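Local coordinates for probable sugar ABC transporter, sugar-binding protein (Streptococcus pneumoniae, PDB 2W7Y) that binds the blood group A-trisaccharide and probably delivers it to a sugar ABC transporter for uptake, at residues H44-S49 with P54-M59; V152-F157 with K330-D335; N180-F185 with L243-K248. All coordinates share one frame; numbering follows the deposited sequence.

Interaction 1: H44-S49 with P54-M59; sequences HGYHHS and PVAKTM. With FUC (alpha-L-fucopyranose), chain C; GAL (beta-D-galactopyranose), chain B.
The phenol ring of Tyr46 is clamped between Met59, near the start of helix 54-69, and the bound fucose. Met59, here a selenomethionine, places CG over the middle of one face, 3.6 Å from the Tyr46 ring centroid and only 3° off the normal, a CH-pi contact. Its SE stands higher above that face, 4.7 Å from the centroid of the Tyr46 ring, a more distant Met-aromatic contact. The opposite face takes the methyl C6 of fucose. At the foot of the ring, Tyr46 CB rests against Ala56 CB at 3.8 Å, while Ala56 CB also meets His48 CB at 3.6 Å. Tyr46 is the central residue of an inverse gamma turn, and with CG beside its backbone N (chi1 -61°) its ring lies against Met59.

Polar groups of the same loop meet the glycan. Tyr46 OH is hydrogen-bonded to galactose O1 at 2.6 Å, with either hydroxyl a possible donor. Fucose is gripped twice: its O4 donates to Gly45 O at 2.7 Å, and its O3 is hydrogen-bonded at the edge of the His48 ring to NE2 (3.0 Å), the donor undecided. One loop thus forms a wall of the sugar pocket while its other side packs on the helix.

Looser is the touch of Val55 CG1 on Tyr46 CE1, at 4.4 Å. On the solvent side Ser49 and Pro54 lie at the surface, and Lys57 leads its amine away to a salt bridge with Asp61. No hydrogen bond joins the two segments, although Arg60, the residue after Met59, binds the carbonyl oxygens of Tyr46 and His48. The contact therefore seats the loop after strand 39-44 on the first turns of helix 54-69, with Met59 reaching on to helix 335-343.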
loop_
_atom_site.group_PDB
_atom_site.type_symbol
_atom_site.label_atom_id
_atom_site.label_comp_id
_atom_site.label_asym_id
_atom_site.label_seq_id
_atom_site.Cartn_x
_atom_site.Cartn_y
_atom_site.Cartn_z
ATOM N N HIS A 44 16.548 -1.127 -1.200
ATOM C CA HIS A 44 15.229 -1.436 -1.774
ATOM C C HIS A 44 14.840 -2.896 -1.504
ATOM O O HIS A 44 15.685 -3.701 -1.114
ATOM C CB HIS A 44 15.217 -1.146 -3.276
ATOM C CG HIS A 44 16.119 -2.037 -4.072
ATOM N ND1 HIS A 44 17.440 -1.729 -4.322
ATOM C CD2 HIS A 44 15.890 -3.230 -4.672
ATOM C CE1 HIS A 44 17.986 -2.694 -5.042
ATOM N NE2 HIS A 44 17.067 -3.616 -5.269
ATOM N N GLY A 45 13.568 -3.233 -1.713
ATOM C CA GLY A 45 13.081 -4.592 -1.473
ATOM C C GLY A 45 12.858 -5.447 -2.713
ATOM O O GLY A 45 12.170 -6.467 -2.655
ATOM N N TYR A 46 13.443 -5.045 -3.835
ATOM C CA TYR A 46 13.333 -5.811 -5.074
ATOM C C TYR A 46 14.497 -6.797 -5.198
ATOM O O TYR A 46 15.449 -6.577 -5.947
ATOM C CB TYR A 46 13.231 -4.876 -6.282
ATOM C CG TYR A 46 12.018 -3.968 -6.251
ATOM C CD1 TYR A 46 10.747 -4.451 -6.573
ATOM C CD2 TYR A 46 12.139 -2.629 -5.893
ATOM C CE1 TYR A 46 9.629 -3.619 -6.537
ATOM C CE2 TYR A 46 11.025 -1.786 -5.859
ATOM C CZ TYR A 46 9.774 -2.287 -6.181
ATOM O OH TYR A 46 8.664 -1.466 -6.144
ATOM N N HIS A 47 14.394 -7.886 -4.436
ATOM C CA HIS A 47 15.441 -8.910 -4.317
ATOM C C HIS A 47 15.135 -10.143 -5.163
ATOM O O HIS A 47 15.989 -11.003 -5.355
ATOM C CB HIS A 47 15.568 -9.334 -2.852
ATOM C CG HIS A 47 14.286 -9.832 -2.257
ATOM N ND1 HIS A 47 13.842 -11.127 -2.423
ATOM C CD2 HIS A 47 13.352 -9.209 -1.500
ATOM C CE1 HIS A 47 12.690 -11.280 -1.794
ATOM N NE2 HIS A 47 12.370 -10.132 -1.225
ATOM N N HIS A 48 13.902 -10.210 -5.654
ATOM C CA HIS A 48 13.348 -11.394 -6.302
ATOM C C HIS A 48 14.085 -11.779 -7.579
ATOM O O HIS A 48 14.459 -10.916 -8.379
ATOM C CB HIS A 48 11.863 -11.167 -6.622
ATOM C CG HIS A 48 11.082 -10.585 -5.483
ATOM N ND1 HIS A 48 10.175 -11.319 -4.749
ATOM C CD2 HIS A 48 11.085 -9.343 -4.944
ATOM C CE1 HIS A 48 9.650 -10.553 -3.811
ATOM N NE2 HIS A 48 10.187 -9.350 -3.905
ATOM N N SER A 49 14.296 -13.080 -7.755
ATOM C CA SER A 49 14.767 -13.610 -9.024
ATOM C C SER A 49 13.677 -13.347 -10.054
ATOM O O SER A 49 12.489 -13.345 -9.719
ATOM C CB SER A 49 15.054 -15.107 -8.921
ATOM O OG SER A 49 13.861 -15.864 -8.846
ATOM N N PRO A 54 9.339 -11.019 -11.985
ATOM C CA PRO A 54 10.028 -10.284 -13.057
ATOM C C PRO A 54 10.120 -8.775 -12.826
ATOM O O PRO A 54 11.034 -8.131 -13.348
ATOM C CB PRO A 54 9.164 -10.569 -14.292
ATOM C CG PRO A 54 8.484 -11.838 -13.993
ATOM C CD PRO A 54 8.226 -11.827 -12.517
ATOM N N VAL A 55 9.180 -8.229 -12.053
ATOM C CA VAL A 55 9.128 -6.799 -11.731
ATOM C C VAL A 55 10.388 -6.341 -10.995
ATOM O O VAL A 55 10.904 -5.250 -11.255
ATOM C CB VAL A 55 7.854 -6.446 -10.910
ATOM C CG1 VAL A 55 7.942 -5.041 -10.319
ATOM C CG2 VAL A 55 6.598 -6.588 -11.770
ATOM N N ALA A 56 10.881 -7.186 -10.093
ATOM C CA ALA A 56 12.079 -6.884 -9.310
ATOM C C ALA A 56 13.300 -6.643 -10.203
ATOM O O ALA A 56 14.058 -5.695 -9.982
ATOM C CB ALA A 56 12.354 -7.998 -8.315
ATOM N N LYS A 57 13.465 -7.498 -11.212
ATOM C CA LYS A 57 14.556 -7.405 -12.176
ATOM C C LYS A 57 14.465 -6.114 -12.993
ATOM O O LYS A 57 15.479 -5.451 -13.230
ATOM C CB LYS A 57 14.536 -8.626 -13.104
ATOM C CG LYS A 57 15.905 -9.106 -13.562
ATOM C CD LYS A 57 16.389 -8.369 -14.790
ATOM C CE LYS A 57 17.852 -8.652 -15.057
ATOM N NZ LYS A 57 18.310 -7.957 -16.284
ATOM N N THR A 58 13.249 -5.771 -13.423
ATOM C CA THR A 58 12.984 -4.515 -14.120
ATOM C C THR A 58 13.426 -3.322 -13.268
ATOM O O THR A 58 14.107 -2.422 -13.765
ATOM C CB THR A 58 11.490 -4.373 -14.482
ATOM O OG1 THR A 58 11.077 -5.494 -15.274
ATOM C CG2 THR A 58 11.234 -3.087 -15.258
HETATM N N MSE A 59 13.050 -3.335 -11.990
HETATM C CA MSE A 59 13.421 -2.276 -11.050
HETATM C C MSE A 59 14.932 -2.178 -10.865
HETATM O O MSE A 59 15.486 -1.082 -10.901
HETATM C CB MSE A 59 12.754 -2.493 -9.690
HETATM C CG MSE A 59 11.249 -2.374 -9.691
HETATM SE SE MSE A 59 10.602 -0.599 -10.154
HETATM C CE MSE A 59 8.835 -0.819 -9.431
HETATM C C1 FUC C . 6.530 -4.589 -1.591
HETATM C C2 FUC C . 6.821 -6.085 -1.454
HETATM C C3 FUC C . 7.719 -6.542 -2.606
HETATM C C4 FUC C . 9.013 -5.729 -2.611
HETATM C C5 FUC C . 8.673 -4.235 -2.665
HETATM C C6 FUC C . 9.907 -3.346 -2.551
HETATM O O2 FUC C . 5.612 -6.802 -1.474
HETATM O O3 FUC C . 7.981 -7.927 -2.536
HETATM O O4 FUC C . 9.778 -6.016 -1.455
HETATM O O5 FUC C . 7.750 -3.861 -1.653
HETATM C C1 GAL B . 5.476 -2.654 -4.335
HETATM C C2 GAL B . 5.236 -3.017 -2.868
HETATM C C3 GAL B . 3.766 -2.809 -2.491
HETATM C C4 GAL B . 3.245 -1.442 -2.950
HETATM C C5 GAL B . 3.551 -1.267 -4.444
HETATM C C6 GAL B . 3.071 0.062 -5.032
HETATM O O1 GAL B . 6.864 -2.590 -4.566
HETATM O O2 GAL B . 5.604 -4.368 -2.686
HETATM O O3 GAL B . 3.599 -2.974 -1.102
HETATM O O4 GAL B . 3.850 -0.435 -2.172
HETATM O O5 GAL B . 4.945 -1.386 -4.657
HETATM O O6 GAL B . 2.925 -0.080 -6.433
#

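Interaction 2: V152-F157 with K330-D335; sequences VHEQLF and KYMTSD. With GAL (beta-D-galactopyranose), chain B; A2G (2-acetamido-2-deoxy-alpha-D-galactopyranose), chain D.
Glu154 and Met332 pass at a slant, and Thr333 extends the contact toward Val152. The carboxylate of Glu154 approaches the end of the selenomethionine side chain, OE2 lying 3.4 Å from Met332 CE. Nearer the backbone, Glu154 CB sits 3.7 Å from Met332 O and Glu154 CG packs on Met332 CB. Met332 is folded at both chi2 (-54°) and chi3 (-64°), which curls its methyl group back beside the acid instead of letting the chain run straight out. Helix 335-343 adds Gln338, which touches the Glu154 side chain and donates its amide to Met332 O.

Thr333 makes the smaller share: its OG1 lies 4.2 Å from Val152 CG1, and Val136 touches both residues. Thr333 lies in the short link between helices 319-332 and 335-343. Ser334, the N-cap residue of the second helix, turns its OG back to Tyr331 O at 2.6 Å, the donor tilted 16° from the carbonyl plane; Ser334 N binds the same oxygen, so the link is held by two bonds.

The other side of the loop 152-157 serves the glycan. Gln155 NE2 makes a weak, bent hydrogen bond to galactose O6 at 2.8 Å, and the edge of the His153 ring faces galactose O4, with CE1 3.4 Å away. Phe157 turns its ring edge to the N-acetyl group of the N-acetylgalactosamine.

Between the segments themselves there is neither a hydrogen bond nor a salt bridge, only van der Waals contact of an acid and a hydroxyl with largely apolar neighbours. Thr333 OG1 is buried without a partner in the model. Glu154 OE1 lies 3.2 Å from Gln155 OE1, two acceptors, a closeness that might favour a proton on the acid.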
loop_
_atom_site.group_PDB
_atom_site.type_symbol
_atom_site.label_atom_id
_atom_site.label_comp_id
_atom_site.label_asym_id
_atom_site.label_seq_id
_atom_site.Cartn_x
_atom_site.Cartn_y
_atom_site.Cartn_z
ATOM N N VAL A 152 8.997 10.291 -1.136
ATOM C CA VAL A 152 8.270 10.266 -2.406
ATOM C C VAL A 152 8.223 8.850 -2.972
ATOM O O VAL A 152 9.255 8.271 -3.311
ATOM C CB VAL A 152 8.867 11.245 -3.458
ATOM C CG1 VAL A 152 8.170 11.086 -4.808
ATOM C CG2 VAL A 152 8.773 12.691 -2.985
ATOM N N HIS A 153 7.015 8.304 -3.070
ATOM C CA HIS A 153 6.797 6.976 -3.624
ATOM C C HIS A 153 6.570 7.087 -5.134
ATOM O O HIS A 153 5.593 7.695 -5.578
ATOM C CB HIS A 153 5.600 6.327 -2.917
ATOM C CG HIS A 153 5.570 4.829 -2.989
ATOM N ND1 HIS A 153 4.460 4.094 -2.624
ATOM C CD2 HIS A 153 6.499 3.929 -3.388
ATOM C CE1 HIS A 153 4.711 2.807 -2.788
ATOM N NE2 HIS A 153 5.940 2.680 -3.254
ATOM N N GLU A 154 7.489 6.522 -5.920
ATOM C CA GLU A 154 7.375 6.513 -7.388
ATOM C C GLU A 154 6.201 5.688 -7.921
ATOM O O GLU A 154 5.777 5.870 -9.062
ATOM C CB GLU A 154 8.686 6.076 -8.067
ATOM C CG GLU A 154 9.736 5.480 -7.150
ATOM C CD GLU A 154 9.796 3.964 -7.143
ATOM O OE1 GLU A 154 8.824 3.280 -7.528
ATOM O OE2 GLU A 154 10.854 3.451 -6.724
ATOM N N GLN A 155 5.699 4.777 -7.093
ATOM C CA GLN A 155 4.500 4.010 -7.395
ATOM C C GLN A 155 3.443 4.377 -6.372
ATOM O O GLN A 155 3.684 4.275 -5.173
ATOM C CB GLN A 155 4.783 2.521 -7.272
ATOM C CG GLN A 155 5.721 1.956 -8.298
ATOM C CD GLN A 155 6.258 0.604 -7.890
ATOM O OE1 GLN A 155 7.459 0.439 -7.736
ATOM N NE2 GLN A 155 5.369 -0.370 -7.704
ATOM N N LEU A 156 2.274 4.797 -6.840
ATOM C CA LEU A 156 1.195 5.196 -5.948
ATOM C C LEU A 156 0.526 4.011 -5.256
ATOM O O LEU A 156 0.348 2.950 -5.850
ATOM C CB LEU A 156 0.160 6.021 -6.715
ATOM C CG LEU A 156 0.193 7.551 -6.635
ATOM C CD1 LEU A 156 1.554 8.135 -6.243
ATOM C CD2 LEU A 156 -0.304 8.141 -7.940
ATOM N N PHE A 157 0.158 4.212 -3.993
ATOM C CA PHE A 157 -0.542 3.201 -3.213
ATOM C C PHE A 157 -2.030 3.210 -3.569
ATOM O O PHE A 157 -2.897 3.467 -2.727
ATOM C CB PHE A 157 -0.325 3.419 -1.711
ATOM C CG PHE A 157 -0.173 2.140 -0.936
ATOM C CD1 PHE A 157 1.087 1.591 -0.723
ATOM C CD2 PHE A 157 -1.287 1.471 -0.440
ATOM C CE1 PHE A 157 1.238 0.401 -0.019
ATOM C CE2 PHE A 157 -1.142 0.284 0.265
ATOM C CZ PHE A 157 0.119 -0.256 0.474
ATOM N N LYS A 330 14.760 12.556 -8.834
ATOM C CA LYS A 330 14.445 13.149 -10.134
ATOM C C LYS A 330 14.342 12.083 -11.231
ATOM O O LYS A 330 13.428 12.116 -12.063
ATOM C CB LYS A 330 15.530 14.178 -10.486
ATOM C CG LYS A 330 15.516 14.727 -11.909
ATOM C CD LYS A 330 14.834 16.081 -11.977
ATOM C CE LYS A 330 15.365 16.905 -13.136
ATOM N NZ LYS A 330 16.697 17.503 -12.829
ATOM N N TYR A 331 15.285 11.144 -11.218
ATOM C CA TYR A 331 15.357 10.066 -12.201
ATOM C C TYR A 331 14.169 9.096 -12.105
ATOM O O TYR A 331 13.504 8.818 -13.107
ATOM C CB TYR A 331 16.692 9.330 -12.046
ATOM C CG TYR A 331 16.818 8.031 -12.810
ATOM C CD1 TYR A 331 17.188 8.021 -14.156
ATOM C CD2 TYR A 331 16.594 6.806 -12.178
ATOM C CE1 TYR A 331 17.317 6.822 -14.859
ATOM C CE2 TYR A 331 16.715 5.606 -12.866
ATOM C CZ TYR A 331 17.081 5.619 -14.204
ATOM O OH TYR A 331 17.207 4.432 -14.888
HETATM N N MSE A 332 13.906 8.597 -10.896
HETATM C CA MSE A 332 12.837 7.618 -10.660
HETATM C C MSE A 332 11.452 8.196 -10.918
HETATM O O MSE A 332 10.471 7.468 -11.041
HETATM C CB MSE A 332 12.908 7.081 -9.228
HETATM C CG MSE A 332 14.075 6.140 -8.963
HETATM SE SE MSE A 332 14.185 4.613 -10.190
HETATM C CE MSE A 332 12.520 3.701 -9.727
ATOM N N THR A 333 11.405 9.515 -11.020
ATOM C CA THR A 333 10.169 10.273 -11.089
ATOM C C THR A 333 10.031 10.963 -12.467
ATOM O O THR A 333 9.052 11.663 -12.742
ATOM C CB THR A 333 10.090 11.195 -9.828
ATOM O OG1 THR A 333 9.272 10.560 -8.832
ATOM C CG2 THR A 333 9.557 12.558 -10.114
ATOM N N SER A 334 11.001 10.702 -13.343
ATOM C CA SER A 334 11.021 11.259 -14.696
ATOM C C SER A 334 10.019 10.587 -15.641
ATOM O O SER A 334 9.588 9.455 -15.405
ATOM C CB SER A 334 12.434 11.189 -15.289
ATOM O OG SER A 334 12.859 9.848 -15.449
ATOM N N ASP A 335 9.675 11.300 -16.714
ATOM C CA ASP A 335 8.706 10.847 -17.717
ATOM C C ASP A 335 9.004 9.453 -18.272
ATOM O O ASP A 335 8.107 8.612 -18.361
ATOM C CB ASP A 335 8.618 11.856 -18.871
ATOM C CG ASP A 335 7.865 13.128 -18.496
ATOM O OD1 ASP A 335 7.377 13.234 -17.348
ATOM O OD2 ASP A 335 7.758 14.026 -19.362
HETATM C C1 GAL B . 5.476 -2.654 -4.335
HETATM C C2 GAL B . 5.236 -3.017 -2.868
HETATM C C3 GAL B . 3.766 -2.809 -2.491
HETATM C C4 GAL B . 3.245 -1.442 -2.950
HETATM C C5 GAL B . 3.551 -1.267 -4.444
HETATM C C6 GAL B . 3.071 0.062 -5.032
HETATM O O1 GAL B . 6.864 -2.590 -4.566
HETATM O O2 GAL B . 5.604 -4.368 -2.686
HETATM O O3 GAL B . 3.599 -2.974 -1.102
HETATM O O4 GAL B . 3.850 -0.435 -2.172
HETATM O O5 GAL B . 4.945 -1.386 -4.657
HETATM O O6 GAL B . 2.925 -0.080 -6.433
HETATM O O5 A2G D . 1.859 -4.608 -1.134
HETATM C C1 A2G D . 2.491 -3.446 -0.532
HETATM C C2 A2G D . 2.499 -3.651 0.975
HETATM N N2 A2G D . 3.158 -2.538 1.659
HETATM C C3 A2G D . 3.275 -4.931 1.313
HETATM O O3 A2G D . 3.375 -5.089 2.730
HETATM C C4 A2G D . 2.618 -6.146 0.656
HETATM O O4 A2G D . 1.307 -6.353 1.198
HETATM C C5 A2G D . 2.525 -5.896 -0.855
HETATM C C6 A2G D . 1.801 -7.030 -1.577
HETATM O O6 A2G D . 1.648 -6.668 -2.951
HETATM C C7 A2G D . 2.570 -1.871 2.645
HETATM O O7 A2G D . 1.431 -2.089 3.059
HETATM C C8 A2G D . 3.428 -0.762 3.247
#

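Interaction 3: N180-F185 with L243-K248; sequences NTWDDF and LKMVMK
The indole of Trp182 is covered on both faces: Met245 CB lies 3.6 Å above the Trp182 ring plane on one side, toward the rim, a CH-pi contact, and Phe185 CD2, from the next turn of its own helix, covers the opposite one. A water sits in the indole plane at the edge, accepting from Trp182 NE1 at 2.9 Å and donating to Met245 O at 2.6 Å. The far end of the ring, CH2, meets Val246 CG2 at 3.9 Å, the valine crossing it nearly at a right angle.

Met245, a selenomethionine, runs past the tryptophan in the opposite direction, so that its SE stands 4.8 Å from the centroid of the five-membered ring of Trp182, 14° off the normal, as a Met-aromatic contact. With CG anti to the backbone N (chi1 179°), Trp182 reaches from the first turn of helix 182-193 to helix 237-252. The N-terminus of its helix carries a capping box: Thr181 N donates to Asp184 OD2 at 3.2 Å, and Asp184 N returns a weak bond to Thr181 OG1. Val214 of helix 207-215 touches both Trp182 and Val246.

The two helices are thus joined by an aromatic ring packed on aliphatic carbon, with selenium farther above the face; the water accepts the indole N-H and passes a hydrogen bond on to Met245 O, linking the helices indirectly.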
loop_
_atom_site.group_PDB
_atom_site.type_symbol
_atom_site.label_atom_id
_atom_site.label_comp_id
_atom_site.label_asym_id
_atom_site.label_seq_id
_atom_site.Cartn_x
_atom_site.Cartn_y
_atom_site.Cartn_z
ATOM N N ASN A 180 -23.409 -2.311 -1.816
ATOM C CA ASN A 180 -23.786 -0.954 -1.425
ATOM C C ASN A 180 -23.602 -0.700 0.062
ATOM O O ASN A 180 -23.412 0.441 0.481
ATOM C CB ASN A 180 -25.225 -0.660 -1.844
ATOM C CG ASN A 180 -25.382 -0.591 -3.350
ATOM O OD1 ASN A 180 -24.517 -0.063 -4.052
ATOM N ND2 ASN A 180 -26.487 -1.127 -3.856
ATOM N N THR A 181 -23.664 -1.774 0.846
ATOM C CA THR A 181 -23.463 -1.718 2.293
ATOM C C THR A 181 -22.477 -2.795 2.759
ATOM O O THR A 181 -22.148 -3.718 2.010
ATOM C CB THR A 181 -24.797 -1.896 3.074
ATOM O OG1 THR A 181 -25.439 -3.109 2.663
ATOM C CG2 THR A 181 -25.741 -0.714 2.849
ATOM N N TRP A 182 -22.018 -2.664 4.002
ATOM C CA TRP A 182 -21.168 -3.663 4.647
ATOM C C TRP A 182 -21.862 -5.024 4.734
ATOM O O TRP A 182 -21.233 -6.063 4.523
ATOM C CB TRP A 182 -20.763 -3.189 6.047
ATOM C CG TRP A 182 -19.904 -4.170 6.791
ATOM C CD1 TRP A 182 -20.303 -5.021 7.780
ATOM C CD2 TRP A 182 -18.504 -4.406 6.597
ATOM N NE1 TRP A 182 -19.236 -5.771 8.219
ATOM C CE2 TRP A 182 -18.120 -5.417 7.508
ATOM C CE3 TRP A 182 -17.535 -3.867 5.737
ATOM C CZ2 TRP A 182 -16.807 -5.895 7.589
ATOM C CZ3 TRP A 182 -16.227 -4.345 5.819
ATOM C CH2 TRP A 182 -15.879 -5.349 6.740
ATOM N N ASP A 183 -23.158 -5.005 5.044
ATOM C CA ASP A 183 -23.965 -6.221 5.142
ATOM C C ASP A 183 -24.042 -7.008 3.827
ATOM O O ASP A 183 -24.065 -8.238 3.849
ATOM C CB ASP A 183 -25.365 -5.897 5.681
ATOM C CG ASP A 183 -25.357 -5.525 7.169
ATOM O OD1 ASP A 183 -26.398 -5.055 7.671
ATOM O OD2 ASP A 183 -24.320 -5.704 7.847
ATOM N N ASP A 184 -24.059 -6.304 2.694
ATOM C CA ASP A 184 -23.990 -6.944 1.372
ATOM C C ASP A 184 -22.696 -7.739 1.196
ATOM O O ASP A 184 -22.705 -8.840 0.638
ATOM C CB ASP A 184 -24.094 -5.907 0.247
ATOM C CG ASP A 184 -25.475 -5.276 0.139
ATOM O OD1 ASP A 184 -26.485 -5.918 0.503
ATOM O OD2 ASP A 184 -25.544 -4.125 -0.340
ATOM N N PHE A 185 -21.589 -7.160 1.657
ATOM C CA PHE A 185 -20.274 -7.795 1.605
ATOM C C PHE A 185 -20.215 -9.055 2.473
ATOM O O PHE A 185 -19.737 -10.093 2.022
ATOM C CB PHE A 185 -19.192 -6.789 2.020
ATOM C CG PHE A 185 -17.879 -7.419 2.414
ATOM C CD1 PHE A 185 -17.080 -8.059 1.469
ATOM C CD2 PHE A 185 -17.433 -7.354 3.733
ATOM C CE1 PHE A 185 -15.874 -8.633 1.827
ATOM C CE2 PHE A 185 -16.215 -7.927 4.103
ATOM C CZ PHE A 185 -15.437 -8.567 3.149
ATOM N N LEU A 243 -13.946 -1.223 13.882
ATOM C CA LEU A 243 -13.186 -2.265 14.554
ATOM C C LEU A 243 -14.035 -3.524 14.765
ATOM O O LEU A 243 -13.599 -4.627 14.430
ATOM C CB LEU A 243 -12.683 -1.721 15.895
ATOM C CG LEU A 243 -11.246 -1.925 16.383
ATOM C CD1 LEU A 243 -10.197 -1.745 15.274
ATOM C CD2 LEU A 243 -10.981 -0.969 17.537
ATOM N N LYS A 244 -15.255 -3.340 15.277
ATOM C CA LYS A 244 -16.162 -4.441 15.616
ATOM C C LYS A 244 -16.724 -5.183 14.394
ATOM O O LYS A 244 -16.771 -6.416 14.383
ATOM C CB LYS A 244 -17.303 -3.937 16.508
ATOM C CG LYS A 244 -18.191 -5.038 17.064
ATOM C CD LYS A 244 -19.255 -4.484 17.992
ATOM C CE LYS A 244 -20.277 -5.550 18.340
ATOM N NZ LYS A 244 -21.312 -5.055 19.288
HETATM N N MSE A 245 -17.152 -4.423 13.387
HETATM C CA MSE A 245 -17.635 -4.967 12.115
HETATM C C MSE A 245 -16.619 -5.892 11.450
HETATM O O MSE A 245 -16.970 -6.979 10.989
HETATM C CB MSE A 245 -17.959 -3.829 11.147
HETATM C CG MSE A 245 -19.338 -3.228 11.289
HETATM SE SE MSE A 245 -19.319 -1.389 10.642
HETATM C CE MSE A 245 -21.085 -1.295 9.809
ATOM N N VAL A 246 -15.366 -5.441 11.405
ATOM C CA VAL A 246 -14.281 -6.150 10.719
ATOM C C VAL A 246 -13.837 -7.395 11.501
ATOM O O VAL A 246 -13.652 -8.460 10.913
ATOM C CB VAL A 246 -13.080 -5.200 10.420
ATOM C CG1 VAL A 246 -11.930 -5.940 9.756
ATOM C CG2 VAL A 246 -13.530 -4.045 9.539
HETATM N N MSE A 247 -13.694 -7.249 12.819
HETATM C CA MSE A 247 -13.355 -8.358 13.715
HETATM C C MSE A 247 -14.378 -9.493 13.699
HETATM O O MSE A 247 -14.005 -10.659 13.777
HETATM C CB MSE A 247 -13.172 -7.856 15.148
HETATM C CG MSE A 247 -11.877 -7.108 15.377
HETATM SE SE MSE A 247 -11.738 -6.431 17.194
HETATM C CE MSE A 247 -9.865 -5.909 17.165
ATOM N N LYS A 248 -15.660 -9.145 13.612
ATOM C CA LYS A 248 -16.739 -10.126 13.485
ATOM C C LYS A 248 -16.630 -10.900 12.174
ATOM O O LYS A 248 -16.856 -12.115 12.138
ATOM C CB LYS A 248 -18.106 -9.439 13.565
ATOM C CG LYS A 248 -18.576 -9.121 14.975
ATOM C CD LYS A 248 -19.781 -8.191 14.959
ATOM C CE LYS A 248 -21.012 -8.853 14.345
ATOM N NZ LYS A 248 -22.129 -7.882 14.144
HETATM O O HOH W 1 -19.429 -7.620 10.418
#

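Overall arrangement
Interactions 1 and 2 are neighbours at the glycan pocket, their centres 16 Å apart; both touch the galactose, and Tyr46 OH makes a weak hydrogen bond to Gln155 OE1. Interaction 1 follows strand 39-44 and closes before interaction 2 opens. Interaction 2 then spans 172 residues, within which interaction 3 is nested. Interaction 3 joins helices 182-193 and 237-252 on the other side of the chain's centre, about 36 and 35 Å from the centres of interactions 1 and 2. This separation is consistent with the two-lobed fold of solute-binding proteins, in which the sugar is held between lobes: the first two contacts involve segments that carry pocket residues, while the third packs helices remote from it.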